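Local atomic coordinates of molybdopterin molybdotransferase (Pyrococcus horikoshii, PDB entry 1UZ5), a protein that probably catalyses the transfer of molybdate to adenylyl-molybdopterin, giving Mo-molybdopterin and AMP in molybdenum cofactor biosynthesis. Residues A[296-301]-A[313-318]; A[182-187]-A[248-253]; A[76-81]-A[124-129]; A[57-62]-A[98-103]; A[352-357]-A[374-379]. One frame throughout, in Å; residues are numbered along the deposited sequence.

Contact 1. Residues A[296-301]-A[313-318]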
# COMPACT_ATOMS: atom_id res chain seq x y z
N PRO A 296 -13.69 9.42 16.37
CA PRO A 296 -13.77 10.58 15.49
C PRO A 296 -15.04 10.53 14.63
O PRO A 296 -15.45 9.46 14.19
CB PRO A 296 -12.51 10.47 14.64
CG PRO A 296 -11.54 9.78 15.56
CD PRO A 296 -12.42 8.71 16.18
N VAL A 297 -15.66 11.68 14.43
CA VAL A 297 -16.87 11.78 13.62
C VAL A 297 -16.67 12.94 12.66
O VAL A 297 -16.24 14.02 13.05
CB VAL A 297 -18.12 12.06 14.49
CG1 VAL A 297 -19.38 12.03 13.62
CG2 VAL A 297 -18.21 11.03 15.59
N PHE A 298 -16.98 12.70 11.38
CA PHE A 298 -16.83 13.71 10.35
C PHE A 298 -18.16 13.98 9.67
O PHE A 298 -18.92 13.06 9.37
CB PHE A 298 -15.82 13.25 9.29
CG PHE A 298 -14.40 13.17 9.79
CD1 PHE A 298 -13.53 14.25 9.63
CD2 PHE A 298 -13.93 12.01 10.39
CE1 PHE A 298 -12.20 14.16 10.07
CE2 PHE A 298 -12.60 11.91 10.82
CZ PHE A 298 -11.74 12.99 10.66
N GLY A 299 -18.45 15.26 9.43
CA GLY A 299 -19.66 15.66 8.75
C GLY A 299 -19.17 16.35 7.49
O GLY A 299 -18.66 17.47 7.57
N LEU A 300 -19.30 15.70 6.35
CA LEU A 300 -18.82 16.27 5.09
C LEU A 300 -19.94 16.77 4.18
O LEU A 300 -21.10 16.40 4.36
CB LEU A 300 -18.00 15.22 4.33
CG LEU A 300 -16.91 14.48 5.11
CD1 LEU A 300 -16.24 13.47 4.19
CD2 LEU A 300 -15.89 15.46 5.66
N PRO A 301 -19.59 17.61 3.19
CA PRO A 301 -20.55 18.17 2.23
C PRO A 301 -21.26 17.08 1.43
O PRO A 301 -20.72 15.99 1.23
CB PRO A 301 -19.67 19.04 1.33
CG PRO A 301 -18.54 19.44 2.22
CD PRO A 301 -18.24 18.15 2.96
N LEU A 313 -8.82 15.34 2.25
CA LEU A 313 -8.10 16.28 3.11
C LEU A 313 -8.16 15.98 4.59
O LEU A 313 -7.16 16.14 5.30
CB LEU A 313 -8.62 17.70 2.87
CG LEU A 313 -8.21 18.38 1.57
CD1 LEU A 313 -9.01 19.66 1.37
CD2 LEU A 313 -6.72 18.68 1.60
N LEU A 314 -9.31 15.52 5.07
CA LEU A 314 -9.50 15.27 6.50
C LEU A 314 -9.52 13.83 6.99
O LEU A 314 -8.91 13.50 8.00
CB LEU A 314 -10.79 15.95 6.97
CG LEU A 314 -11.00 17.42 6.60
CD1 LEU A 314 -12.35 17.88 7.11
CD2 LEU A 314 -9.89 18.27 7.20
N VAL A 315 -10.23 12.96 6.28
CA VAL A 315 -10.35 11.58 6.72
C VAL A 315 -9.20 10.67 6.30
O VAL A 315 -8.71 9.87 7.10
CB VAL A 315 -11.68 10.96 6.25
CG1 VAL A 315 -11.87 9.59 6.88
CG2 VAL A 315 -12.84 11.89 6.62
N VAL A 316 -8.77 10.80 5.05
CA VAL A 316 -7.69 9.96 4.54
C VAL A 316 -6.43 9.98 5.41
O VAL A 316 -5.92 8.92 5.78
CB VAL A 316 -7.36 10.34 3.08
CG1 VAL A 316 -6.13 9.59 2.59
CG2 VAL A 316 -8.55 10.00 2.18
N PRO A 317 -5.92 11.17 5.77
CA PRO A 317 -4.72 11.21 6.61
C PRO A 317 -4.88 10.39 7.89
O PRO A 317 -3.95 9.71 8.33
CB PRO A 317 -4.54 12.70 6.88
CG PRO A 317 -5.04 13.32 5.59
CD PRO A 317 -6.32 12.54 5.36
N LEU A 318 -6.07 10.44 8.49
CA LEU A 318 -6.35 9.70 9.71
C LEU A 318 -6.26 8.20 9.46
O LEU A 318 -5.63 7.46 10.22
CB LEU A 318 -7.75 10.04 10.22
CG LEU A 318 -8.23 9.31 11.48
CD1 LEU A 318 -7.31 9.63 12.65
CD2 LEU A 318 -9.66 9.72 11.80

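Contact 2. Residues A[182-187]-A[248-253]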
# COMPACT_ATOMS: atom_id res chain seq x y z
N LYS A 182 -12.47 0.25 10.96
CA LYS A 182 -13.86 0.28 10.55
C LYS A 182 -14.40 1.71 10.49
O LYS A 182 -14.27 2.47 11.44
CB LYS A 182 -14.72 -0.54 11.50
CG LYS A 182 -14.43 -2.02 11.50
CD LYS A 182 -15.35 -2.74 12.47
CE LYS A 182 -15.13 -4.24 12.44
NZ LYS A 182 -16.01 -4.95 13.40
N VAL A 183 -14.99 2.06 9.36
CA VAL A 183 -15.57 3.39 9.19
C VAL A 183 -17.05 3.27 8.88
O VAL A 183 -17.43 2.73 7.84
CB VAL A 183 -14.89 4.16 8.04
CG1 VAL A 183 -15.50 5.55 7.92
CG2 VAL A 183 -13.39 4.25 8.30
N ALA A 184 -17.89 3.73 9.81
CA ALA A 184 -19.34 3.68 9.63
C ALA A 184 -19.72 4.90 8.80
O ALA A 184 -19.41 6.04 9.17
CB ALA A 184 -20.04 3.72 10.99
N VAL A 185 -20.40 4.66 7.68
CA VAL A 185 -20.79 5.73 6.77
C VAL A 185 -22.30 5.97 6.73
O VAL A 185 -23.08 5.02 6.64
CB VAL A 185 -20.31 5.44 5.34
CG1 VAL A 185 -20.78 6.55 4.40
CG2 VAL A 185 -18.79 5.31 5.32
N ILE A 186 -22.68 7.24 6.80
CA ILE A 186 -24.08 7.64 6.77
C ILE A 186 -24.35 8.71 5.70
O ILE A 186 -23.54 9.62 5.51
CB ILE A 186 -24.51 8.24 8.14
CG1 ILE A 186 -24.48 7.15 9.21
CG2 ILE A 186 -25.91 8.87 8.03
CD1 ILE A 186 -24.57 7.69 10.64
N SER A 187 -25.47 8.58 5.00
CA SER A 187 -25.87 9.58 3.99
C SER A 187 -27.11 10.29 4.54
O SER A 187 -28.06 9.63 4.97
CB SER A 187 -26.21 8.90 2.65
OG SER A 187 -25.03 8.44 2.00
N ASP A 248 -14.90 2.60 14.15
CA ASP A 248 -13.83 3.24 14.91
C ASP A 248 -13.91 4.71 14.53
O ASP A 248 -13.40 5.59 15.24
CB ASP A 248 -12.47 2.68 14.48
CG ASP A 248 -12.37 1.18 14.64
OD1 ASP A 248 -12.65 0.68 15.75
OD2 ASP A 248 -12.03 0.50 13.65
N VAL A 249 -14.54 4.96 13.39
CA VAL A 249 -14.71 6.30 12.86
C VAL A 249 -16.07 6.38 12.18
O VAL A 249 -16.53 5.40 11.59
CB VAL A 249 -13.62 6.62 11.82
CG1 VAL A 249 -13.91 7.96 11.14
CG2 VAL A 249 -12.26 6.66 12.50
N VAL A 250 -16.72 7.54 12.26
CA VAL A 250 -18.01 7.73 11.63
C VAL A 250 -17.88 8.87 10.62
O VAL A 250 -17.29 9.91 10.92
CB VAL A 250 -19.12 8.08 12.66
CG1 VAL A 250 -20.45 8.35 11.94
CG2 VAL A 250 -19.29 6.94 13.64
N VAL A 251 -18.38 8.65 9.41
CA VAL A 251 -18.32 9.68 8.39
C VAL A 251 -19.73 9.91 7.86
O VAL A 251 -20.42 8.96 7.47
CB VAL A 251 -17.39 9.30 7.22
CG1 VAL A 251 -17.40 10.40 6.17
CG2 VAL A 251 -15.97 9.11 7.72
N ILE A 252 -20.15 11.17 7.87
CA ILE A 252 -21.48 11.54 7.42
C ILE A 252 -21.37 12.55 6.29
O ILE A 252 -20.57 13.48 6.34
CB ILE A 252 -22.27 12.19 8.59
CG1 ILE A 252 -22.23 11.28 9.81
CG2 ILE A 252 -23.71 12.46 8.17
CD1 ILE A 252 -22.64 11.94 11.10
N SER A 253 -22.17 12.36 5.24
CA SER A 253 -22.19 13.29 4.12
C SER A 253 -23.64 13.71 3.90
O SER A 253 -24.56 12.90 4.03
CB SER A 253 -21.63 12.66 2.84
OG SER A 253 -22.54 11.72 2.30
O HOH W 1 -22.44 9.26 2.92

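Contact 3. Residues A[76-81]-A[124-129]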
# COMPACT_ATOMS: atom_id res chain seq x y z
N ARG A 76 44.63 -34.26 -12.19
CA ARG A 76 43.68 -35.35 -12.29
C ARG A 76 42.98 -35.53 -10.95
O ARG A 76 43.63 -35.71 -9.92
CB ARG A 76 44.39 -36.64 -12.68
CG ARG A 76 43.46 -37.75 -13.11
CD ARG A 76 43.94 -39.12 -12.66
NE ARG A 76 45.22 -39.49 -13.25
CZ ARG A 76 45.88 -40.61 -12.94
NH1 ARG A 76 45.37 -41.45 -12.04
NH2 ARG A 76 47.04 -40.89 -13.52
N LEU A 77 41.65 -35.46 -10.96
CA LEU A 77 40.86 -35.64 -9.75
C LEU A 77 39.94 -36.84 -9.90
O LEU A 77 39.42 -37.11 -10.98
CB LEU A 77 40.03 -34.38 -9.46
CG LEU A 77 40.78 -33.05 -9.31
CD1 LEU A 77 39.78 -31.95 -8.99
CD2 LEU A 77 41.82 -33.15 -8.20
N LYS A 78 39.74 -37.57 -8.81
CA LYS A 78 38.87 -38.74 -8.83
C LYS A 78 37.44 -38.33 -8.45
O LYS A 78 37.23 -37.68 -7.42
CB LYS A 78 39.40 -39.78 -7.84
CG LYS A 78 38.71 -41.14 -7.91
CD LYS A 78 39.33 -42.11 -6.92
CE LYS A 78 38.64 -43.46 -6.94
NZ LYS A 78 39.20 -44.41 -5.93
N VAL A 79 36.47 -38.71 -9.27
CA VAL A 79 35.06 -38.38 -9.01
C VAL A 79 34.51 -39.44 -8.07
O VAL A 79 34.31 -40.58 -8.45
CB VAL A 79 34.25 -38.37 -10.32
CG1 VAL A 79 32.79 -37.99 -10.05
CG2 VAL A 79 34.87 -37.38 -11.28
N ILE A 80 34.27 -39.05 -6.82
CA ILE A 80 33.81 -40.01 -5.82
C ILE A 80 32.32 -40.01 -5.51
O ILE A 80 31.85 -40.83 -4.72
CB ILE A 80 34.55 -39.79 -4.50
CG1 ILE A 80 34.10 -38.48 -3.86
CG2 ILE A 80 36.07 -39.74 -4.75
CD1 ILE A 80 34.46 -38.36 -2.41
N GLY A 81 31.57 -39.10 -6.11
CA GLY A 81 30.15 -39.05 -5.84
C GLY A 81 29.45 -37.97 -6.64
O GLY A 81 30.03 -37.41 -7.57
N ASN A 124 38.14 -42.61 -17.16
CA ASN A 124 38.08 -43.67 -16.14
C ASN A 124 37.59 -43.23 -14.76
O ASN A 124 38.27 -43.44 -13.75
CB ASN A 124 39.47 -44.31 -15.99
CG ASN A 124 39.96 -44.97 -17.26
OD1 ASN A 124 40.24 -44.30 -18.25
ND2 ASN A 124 40.06 -46.29 -17.24
N GLY A 125 36.40 -42.64 -14.70
CA GLY A 125 35.86 -42.20 -13.42
C GLY A 125 36.70 -41.12 -12.76
O GLY A 125 36.73 -40.99 -11.54
N GLU A 126 37.39 -40.34 -13.59
CA GLU A 126 38.23 -39.26 -13.11
C GLU A 126 38.10 -38.11 -14.08
O GLU A 126 37.54 -38.26 -15.16
CB GLU A 126 39.70 -39.70 -13.04
CG GLU A 126 39.93 -40.88 -12.13
CD GLU A 126 41.35 -40.96 -11.64
OE1 GLU A 126 41.78 -40.01 -10.94
OE2 GLU A 126 42.04 -41.95 -11.94
N ILE A 127 38.61 -36.94 -13.70
CA ILE A 127 38.53 -35.80 -14.59
C ILE A 127 39.87 -35.07 -14.66
O ILE A 127 40.65 -35.08 -13.71
CB ILE A 127 37.43 -34.80 -14.14
CG1 ILE A 127 37.73 -34.28 -12.73
CG2 ILE A 127 36.07 -35.48 -14.16
CD1 ILE A 127 36.76 -33.18 -12.27
N LEU A 128 40.13 -34.44 -15.81
CA LEU A 128 41.37 -33.70 -16.01
C LEU A 128 41.05 -32.21 -16.04
O LEU A 128 40.15 -31.77 -16.76
CB LEU A 128 42.04 -34.12 -17.31
CG LEU A 128 42.57 -35.55 -17.41
CD1 LEU A 128 43.13 -35.79 -18.80
CD2 LEU A 128 43.64 -35.78 -16.35
N ILE A 129 41.80 -31.45 -15.26
CA ILE A 129 41.62 -30.00 -15.16
C ILE A 129 42.88 -29.33 -15.70
O ILE A 129 43.99 -29.63 -15.27
CB ILE A 129 41.38 -29.60 -13.69
CG1 ILE A 129 40.15 -30.36 -13.16
CG2 ILE A 129 41.18 -28.10 -13.58
CD1 ILE A 129 39.86 -30.13 -11.70
O HOH W 2 36.44 -42.86 -9.68

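Contact 4. Residues A[57-62]-A[98-103]. With SO4 (sulfate ion), chain B.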
# COMPACT_ATOMS: atom_id res chain seq x y z
N ASP A 57 26.26 -26.90 -14.25
CA ASP A 57 26.42 -28.34 -14.12
C ASP A 57 27.92 -28.57 -14.27
O ASP A 57 28.56 -27.99 -15.15
CB ASP A 57 25.72 -29.11 -15.26
CG ASP A 57 24.21 -29.01 -15.19
OD1 ASP A 57 23.65 -28.90 -14.08
OD2 ASP A 57 23.58 -29.07 -16.27
N GLY A 58 28.50 -29.40 -13.42
CA GLY A 58 29.93 -29.65 -13.53
C GLY A 58 30.49 -30.44 -12.37
O GLY A 58 29.84 -31.34 -11.85
N TYR A 59 31.69 -30.08 -11.96
CA TYR A 59 32.32 -30.80 -10.87
C TYR A 59 32.75 -29.93 -9.71
O TYR A 59 33.49 -28.95 -9.88
CB TYR A 59 33.52 -31.59 -11.39
CG TYR A 59 33.12 -32.63 -12.41
CD1 TYR A 59 32.92 -32.30 -13.75
CD2 TYR A 59 32.87 -33.94 -12.01
CE1 TYR A 59 32.47 -33.25 -14.67
CE2 TYR A 59 32.43 -34.89 -12.91
CZ TYR A 59 32.23 -34.54 -14.23
OH TYR A 59 31.78 -35.51 -15.10
N ALA A 60 32.26 -30.29 -8.53
CA ALA A 60 32.58 -29.58 -7.30
C ALA A 60 33.98 -30.04 -6.92
O ALA A 60 34.26 -31.24 -6.92
CB ALA A 60 31.60 -29.96 -6.19
N VAL A 61 34.84 -29.09 -6.60
CA VAL A 61 36.21 -29.40 -6.23
C VAL A 61 36.70 -28.50 -5.11
O VAL A 61 36.05 -27.54 -4.74
CB VAL A 61 37.19 -29.17 -7.41
CG1 VAL A 61 36.72 -29.93 -8.64
CG2 VAL A 61 37.28 -27.67 -7.72
N ARG A 62 37.86 -28.86 -4.56
CA ARG A 62 38.51 -28.04 -3.55
C ARG A 62 39.43 -27.24 -4.48
O ARG A 62 40.34 -27.81 -5.08
CB ARG A 62 39.32 -28.92 -2.60
CG ARG A 62 38.45 -29.87 -1.80
CD ARG A 62 39.24 -30.99 -1.16
NE ARG A 62 40.42 -30.52 -0.44
CZ ARG A 62 40.81 -31.00 0.73
NH1 ARG A 62 40.13 -31.97 1.33
NH2 ARG A 62 41.90 -30.51 1.31
N ALA A 98 36.71 -35.14 -6.37
CA ALA A 98 35.68 -34.26 -6.91
C ALA A 98 34.31 -34.96 -6.93
O ALA A 98 34.21 -36.16 -6.69
CB ALA A 98 36.06 -33.86 -8.33
N ALA A 99 33.27 -34.19 -7.22
CA ALA A 99 31.92 -34.75 -7.28
C ALA A 99 31.15 -34.09 -8.40
O ALA A 99 31.26 -32.88 -8.62
CB ALA A 99 31.19 -34.52 -5.97
N TYR A 100 30.39 -34.89 -9.15
CA TYR A 100 29.57 -34.30 -10.19
C TYR A 100 28.48 -33.54 -9.43
O TYR A 100 28.03 -33.99 -8.37
CB TYR A 100 28.91 -35.37 -11.06
CG TYR A 100 27.96 -34.73 -12.04
CD1 TYR A 100 28.44 -34.00 -13.12
CD2 TYR A 100 26.58 -34.75 -11.82
CE1 TYR A 100 27.58 -33.30 -13.96
CE2 TYR A 100 25.71 -34.04 -12.65
CZ TYR A 100 26.22 -33.32 -13.72
OH TYR A 100 25.37 -32.60 -14.53
N ILE A 101 28.06 -32.40 -9.95
CA ILE A 101 27.02 -31.63 -9.29
C ILE A 101 26.21 -30.90 -10.35
O ILE A 101 26.76 -30.43 -11.34
CB ILE A 101 27.63 -30.62 -8.29
CG1 ILE A 101 26.52 -29.93 -7.50
CG2 ILE A 101 28.47 -29.57 -9.04
CD1 ILE A 101 27.03 -29.17 -6.29
N SER A 102 24.90 -30.83 -10.16
CA SER A 102 24.06 -30.13 -11.12
C SER A 102 23.73 -28.73 -10.63
O SER A 102 23.82 -28.44 -9.43
CB SER A 102 22.77 -30.93 -11.39
OG SER A 102 22.06 -31.16 -10.20
N THR A 103 23.36 -27.86 -11.56
CA THR A 103 23.03 -26.49 -11.22
C THR A 103 22.01 -26.44 -10.09
O THR A 103 21.05 -27.21 -10.08
CB THR A 103 22.45 -25.74 -12.44
OG1 THR A 103 23.38 -25.82 -13.52
CG2 THR A 103 22.19 -24.29 -12.10
S SO4 B . 18.78 -32.56 -11.18
O1 SO4 B . 19.85 -32.62 -12.40
O2 SO4 B . 17.87 -31.49 -11.54
O3 SO4 B . 18.19 -33.72 -11.06
O4 SO4 B . 19.58 -32.15 -10.06

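Contact 5. Residues A[352-357]-A[374-379]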
# COMPACT_ATOMS: atom_id res chain seq x y z
N VAL A 352 -10.19 18.97 -10.51
CA VAL A 352 -9.70 18.99 -11.88
C VAL A 352 -9.67 17.61 -12.50
O VAL A 352 -9.68 16.59 -11.80
CB VAL A 352 -8.27 19.57 -11.97
CG1 VAL A 352 -8.22 20.94 -11.32
CG2 VAL A 352 -7.28 18.63 -11.29
N LYS A 353 -9.65 17.58 -13.83
CA LYS A 353 -9.58 16.34 -14.58
C LYS A 353 -8.20 16.32 -15.23
O LYS A 353 -7.78 17.31 -15.84
CB LYS A 353 -10.65 16.30 -15.67
CG LYS A 353 -10.63 15.01 -16.48
CD LYS A 353 -11.57 15.07 -17.67
CE LYS A 353 -11.56 13.75 -18.41
NZ LYS A 353 -10.18 13.32 -18.76
N LEU A 354 -7.49 15.22 -15.09
CA LEU A 354 -6.16 15.11 -15.68
C LEU A 354 -6.24 14.46 -17.04
O LEU A 354 -6.60 13.28 -17.16
CB LEU A 354 -5.24 14.31 -14.76
CG LEU A 354 -4.97 14.94 -13.39
CD1 LEU A 354 -4.07 14.04 -12.58
CD2 LEU A 354 -4.34 16.31 -13.57
N GLU A 355 -5.92 15.23 -18.08
CA GLU A 355 -5.94 14.73 -19.44
C GLU A 355 -4.52 14.71 -19.99
O GLU A 355 -4.22 15.31 -21.02
CB GLU A 355 -6.82 15.63 -20.32
CG GLU A 355 -8.30 15.46 -20.05
CD GLU A 355 -9.15 16.45 -20.84
OE1 GLU A 355 -8.95 16.56 -22.06
OE2 GLU A 355 -10.01 17.11 -20.22
N GLY A 356 -3.64 14.01 -19.28
CA GLY A 356 -2.25 13.92 -19.68
C GLY A 356 -1.40 14.69 -18.70
O GLY A 356 -1.21 14.27 -17.56
N ASP A 357 -0.87 15.83 -19.14
CA ASP A 357 -0.03 16.66 -18.28
C ASP A 357 -0.73 17.98 -17.99
O ASP A 357 -0.17 18.86 -17.33
CB ASP A 357 1.32 16.92 -18.95
CG ASP A 357 1.17 17.54 -20.33
OD1 ASP A 357 0.57 16.89 -21.21
OD2 ASP A 357 1.67 18.67 -20.53
N ASP A 374 -15.48 12.84 -13.50
CA ASP A 374 -14.33 13.52 -14.10
C ASP A 374 -13.22 13.98 -13.15
O ASP A 374 -12.08 14.19 -13.58
CB ASP A 374 -14.79 14.74 -14.91
CG ASP A 374 -15.74 14.37 -16.03
OD1 ASP A 374 -15.63 13.25 -16.57
OD2 ASP A 374 -16.60 15.21 -16.37
N ALA A 375 -13.54 14.16 -11.87
CA ALA A 375 -12.55 14.64 -10.91
C ALA A 375 -11.44 13.63 -10.59
O ALA A 375 -11.66 12.63 -9.92
CB ALA A 375 -13.26 15.06 -9.62
N ASP A 376 -10.23 13.92 -11.06
CA ASP A 376 -9.09 13.05 -10.81
C ASP A 376 -8.33 13.50 -9.58
O ASP A 376 -7.58 12.73 -8.98
CB ASP A 376 -8.17 13.03 -12.02
CG ASP A 376 -8.83 12.44 -13.24
OD1 ASP A 376 -9.43 11.35 -13.11
OD2 ASP A 376 -8.74 13.05 -14.33
N GLY A 377 -8.53 14.76 -9.21
CA GLY A 377 -7.86 15.32 -8.05
C GLY A 377 -8.23 16.78 -7.89
O GLY A 377 -9.16 17.27 -8.53
N PHE A 378 -7.50 17.48 -7.03
CA PHE A 378 -7.79 18.89 -6.82
C PHE A 378 -6.54 19.75 -6.75
O PHE A 378 -5.45 19.26 -6.42
CB PHE A 378 -8.63 19.08 -5.55
CG PHE A 378 -7.94 18.64 -4.29
CD1 PHE A 378 -6.88 19.36 -3.76
CD2 PHE A 378 -8.36 17.49 -3.62
CE1 PHE A 378 -6.25 18.96 -2.58
CE2 PHE A 378 -7.74 17.08 -2.45
CZ PHE A 378 -6.68 17.81 -1.93
N VAL A 379 -6.70 21.02 -7.07
CA VAL A 379 -5.62 21.99 -7.03
C VAL A 379 -5.99 23.00 -5.94
O VAL A 379 -7.09 23.55 -5.96
CB VAL A 379 -5.46 22.72 -8.37
CG1 VAL A 379 -4.41 23.80 -8.25
CG2 VAL A 379 -5.09 21.74 -9.46
O HOH W 3 -8.75 11.43 -16.46

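Contact 1. Residues A[296-301]-A[313-318]
Strand 295-300 and helix 304-322 form a consecutive beta-alpha pair, and Phe-298 on the strand packs against Leu-314, Val-315 and Leu-318 on the helix. The phenyl ring carries most of this contact. Its CG is anti to the carbonyl carbon (chi1 -68°), and the bond from CA to CB already points to the helix. Val-315 CG2 sits over the centre of one ring face. This CG2 of Val-315 is 3.8 Å from the centroid of the Phe-298 ring and 13° off the ring normal, a CH-pi contact. The two side chains slide past each other in opposite directions. Leu-318 comes to a different part of the ring. Its CD2 lies at the edge, in the ring plane, 3.8 Å from Phe-298 CE2. Leu-314 CB approaches Phe-298 CE1 obliquely at 3.8 Å.

The pair belongs to the probable molybdopterin-binding domain. Here the helix returns against the strand that precedes it, with the two directions 151° apart and the axes 10.0 Å apart. No hydrogen bond crosses between the segments, so the contact is purely apolar. The helix is irregular here: it has a wider pi-type turn at 313-315, and it is kinked at Pro-317, whose N has no hydrogen to bond to the turn before.

The ends of the strand segment are packed more lightly. Pro-296 CB is 4.1 Å from Leu-318 CD2, and Leu-300 CD1 is 4.5 Å from Val-315 CG2. Val-315 CG2 therefore lies near both Phe-298 and Leu-300. Within the sheet, Val-249 of strand 249-253 and Ile-289 of strand 288-292 also touch Phe-298.

Contact 2. Residues A[182-187]-A[248-253]
Lys-182 N donates to Asp-248 OD2 at 2.7 Å, meeting the carboxylate oxygen on its anti side and 26° out of plane. Lys-182 O accepts twice, from Asp-248 N at 2.8 Å and from Val-249 N at 3.2 Å. An alanine in place of Asp-248 would probably leave Lys-182 N without this acceptor, though the backbone bonds to Lys-182 O could remain.

Val-183 CG1, the branch anti to the backbone N (chi1 -179°), meets Val-251 CG2 at 3.6 Å. Ala-184 continues the parallel ladder: its N bonds to Val-249 O, and its O accepts from Val-251 N at 2.8 Å. These are neighbouring strands of the mixed sheet of the probable molybdopterin-binding domain, with 222-229 beyond 182-188 and 295-300 beyond 249-253. Ile-186 N bonds to Val-251 O at 2.9 Å, and Ile-186 O accepts from Ser-253 N. Ile-186 CB lies 4.2 Å from Ile-252 CG1, on the sheet face packed by helix 233-246. At Ser-187 a water donates to OG and to Ile-186 O and also bonds Ser-253 OG.

The ladder thus pairs backbone polar groups within a buried apolar core, while a carboxylate, a water and Asp-206, which bonds Ser-187 OG, serve polar groups at the ends.

Contact 3. Residues A[76-81]-A[124-129]
Arg-76 and Glu-126 start toward each other from different first torsions. Arg-76 CG is anti to the backbone N (chi1 -167°), and Glu-126 CG is anti to the carbonyl carbon (chi1 -59°). The arginine chain then bends at chi2 and chi3 and runs on toward the carboxylate, where NH1 of Arg-76 comes 3.4 Å from Glu-126 OE2. This is a weak hydrogen bond within a salt bridge. The guanidinium and carboxylate planes are 77° apart, so the two groups do not lie flat against each other. Leu-128 CD2 packs on the same arginine, 3.8 Å from Arg-76 CG.

Strands 75-83 and 126-129 are antiparallel neighbours within the mixed sheet of the MoeA N-terminal region; 120-123 lies beyond 126-129. Leu-77 and Ile-127 form the hydrogen-bonded pair: Leu-77 N donates to Ile-127 O at 3.0 Å, and Ile-127 N donates to Leu-77 O at 2.8 Å. Their side chains turn to the opposite face from the salt bridge. There Ile-127 CG1 is 4.0 Å from Leu-77 CB. Val-79 crosses Ile-127 at about a right angle, CG2 to CG2, at 3.7 Å. Tyr-59 of strand 58-61 touches both Val-79 and Ile-127.

Gly-125 O takes Val-79 N at 3.2 Å and also a water, which donates at 2.7 Å.

Contact 4. Residues A[57-62]-A[98-103]
Asp-57 OD1 is gripped by two donors of Thr-103. Thr-103 N donates to Asp-57 OD1 at 2.7 Å, approaching nearly along the C-O bond. Thr-103 OG1 donates at 3.1 Å to the same Asp-57 OD1, but from above the carboxylate plane, 74° out of it. The bonds tie the residue before one strand to the turn that follows the other.

Strands 58-61 and 97-101 form an antiparallel ladder in the sheet of the MoeA N-terminal region. Gly-58 N donates to Ile-101 O at 2.9 Å and Gly-58 O accepts from Ile-101 N. Ala-60 and Ala-99 form the next hydrogen-bonded pair.

Tyr-59 and Tyr-100 make the main side-chain packing, a T-shaped stack. With Tyr-100 CG anti to the backbone N (chi1 174°), the edge of its ring meets the face of Tyr-59, the planes at 76°. Tyr-100 CD1 lies 4.0 Å above the plane of the Tyr-59 ring, offset toward its rim, and 3.3 Å from Gly-58 O. Tyr-100 OH ends 3.6 Å from Asp-57 CB. An alanine in place of Tyr-100 would probably uncover this face of Tyr-59 and open a gap beside Gly-58.

Ser-102 OG donates a hydrogen bond to O4 of a sulfate, probably from the crystallisation liquor, which Ala-85 N also bonds.

Strand 58-61 lies between strands 113-116 and 97-101, and 97-101 is flanked on its other side by 75-83. Val-79 of that strand, Val-120 of 120-123 and Ile-127 of 126-129 also pack on Tyr-59.

Contact 5. Residues A[352-357]-A[374-379]
A classic beta bulge joins strand 347-354 to the start of strand 377-381, with Asp-376 and Gly-377 both set against Val-352. Val-352 O takes the N of Asp-376 at 2.8 Å. The N of Gly-377 also approaches Val-352 O, but at 3.4 Å that bond is weak. In return Val-352 N donates to Gly-377 O at 2.8 Å with a nearly straight N-H...O angle of 170°.

Asp-376 adds a side-chain bond. Its CG is anti to the carbonyl carbon (chi1 -64°), and OD2 accepts from Leu-354 N at 2.6 Å through its anti lone pair. The aspartate thus takes up a backbone N-H of the neighbouring strand. A water bridges the same corner, donating to Asp-376 OD2 and to Leu-354 O.

This corner lies in the MoeA C-terminal region (domain IV), where the chain leaves helix 368-374 and enters strand 377-381. Ala-375 is the first residue after that helix to leave helical backbone angles. Lys-353 lies beside Asp-376, both pointing the same way, with Lys-353 CG 3.5 Å from Asp-376 OD2. Lys-353 CB also rests 3.3 Å from Asp-374 O, at the helix end. Lys-353 NZ stays 4.7 Å from Asp-376 OD2, so the opposite charges may attract weakly without contact.

Val-352 CG1 meets Val-379 CG2 at 3.7 Å, the two side chains crossing at about a right angle. Val-379 packs also on Val-394 and Val-396 of strand 391-398, and Ala-359 touches Val-352 from strand 358-361.

How the contacts relate
Along the chain the order is contacts 3 and 4, whose segments alternate, then contact 2, contact 1 and contact 5. Contacts 3 and 4 share one mixed sheet in the N-terminal region, their centres 10 Å apart, with strands 75-83 and 97-101 as neighbours. Contacts 1 and 2 share the sheet of the probable molybdopterin-binding domain, centres 9 Å apart, through strands 249-253 and 295-300. Contact 5 belongs to the C-terminal region but touches contact 1, where Phe-378 packs on Leu-313 of helix 304-322. The first pair lies across the chain's centre from the rest, 60 to 75 Å away between centres. The protein is thus elongated, with separately built domains.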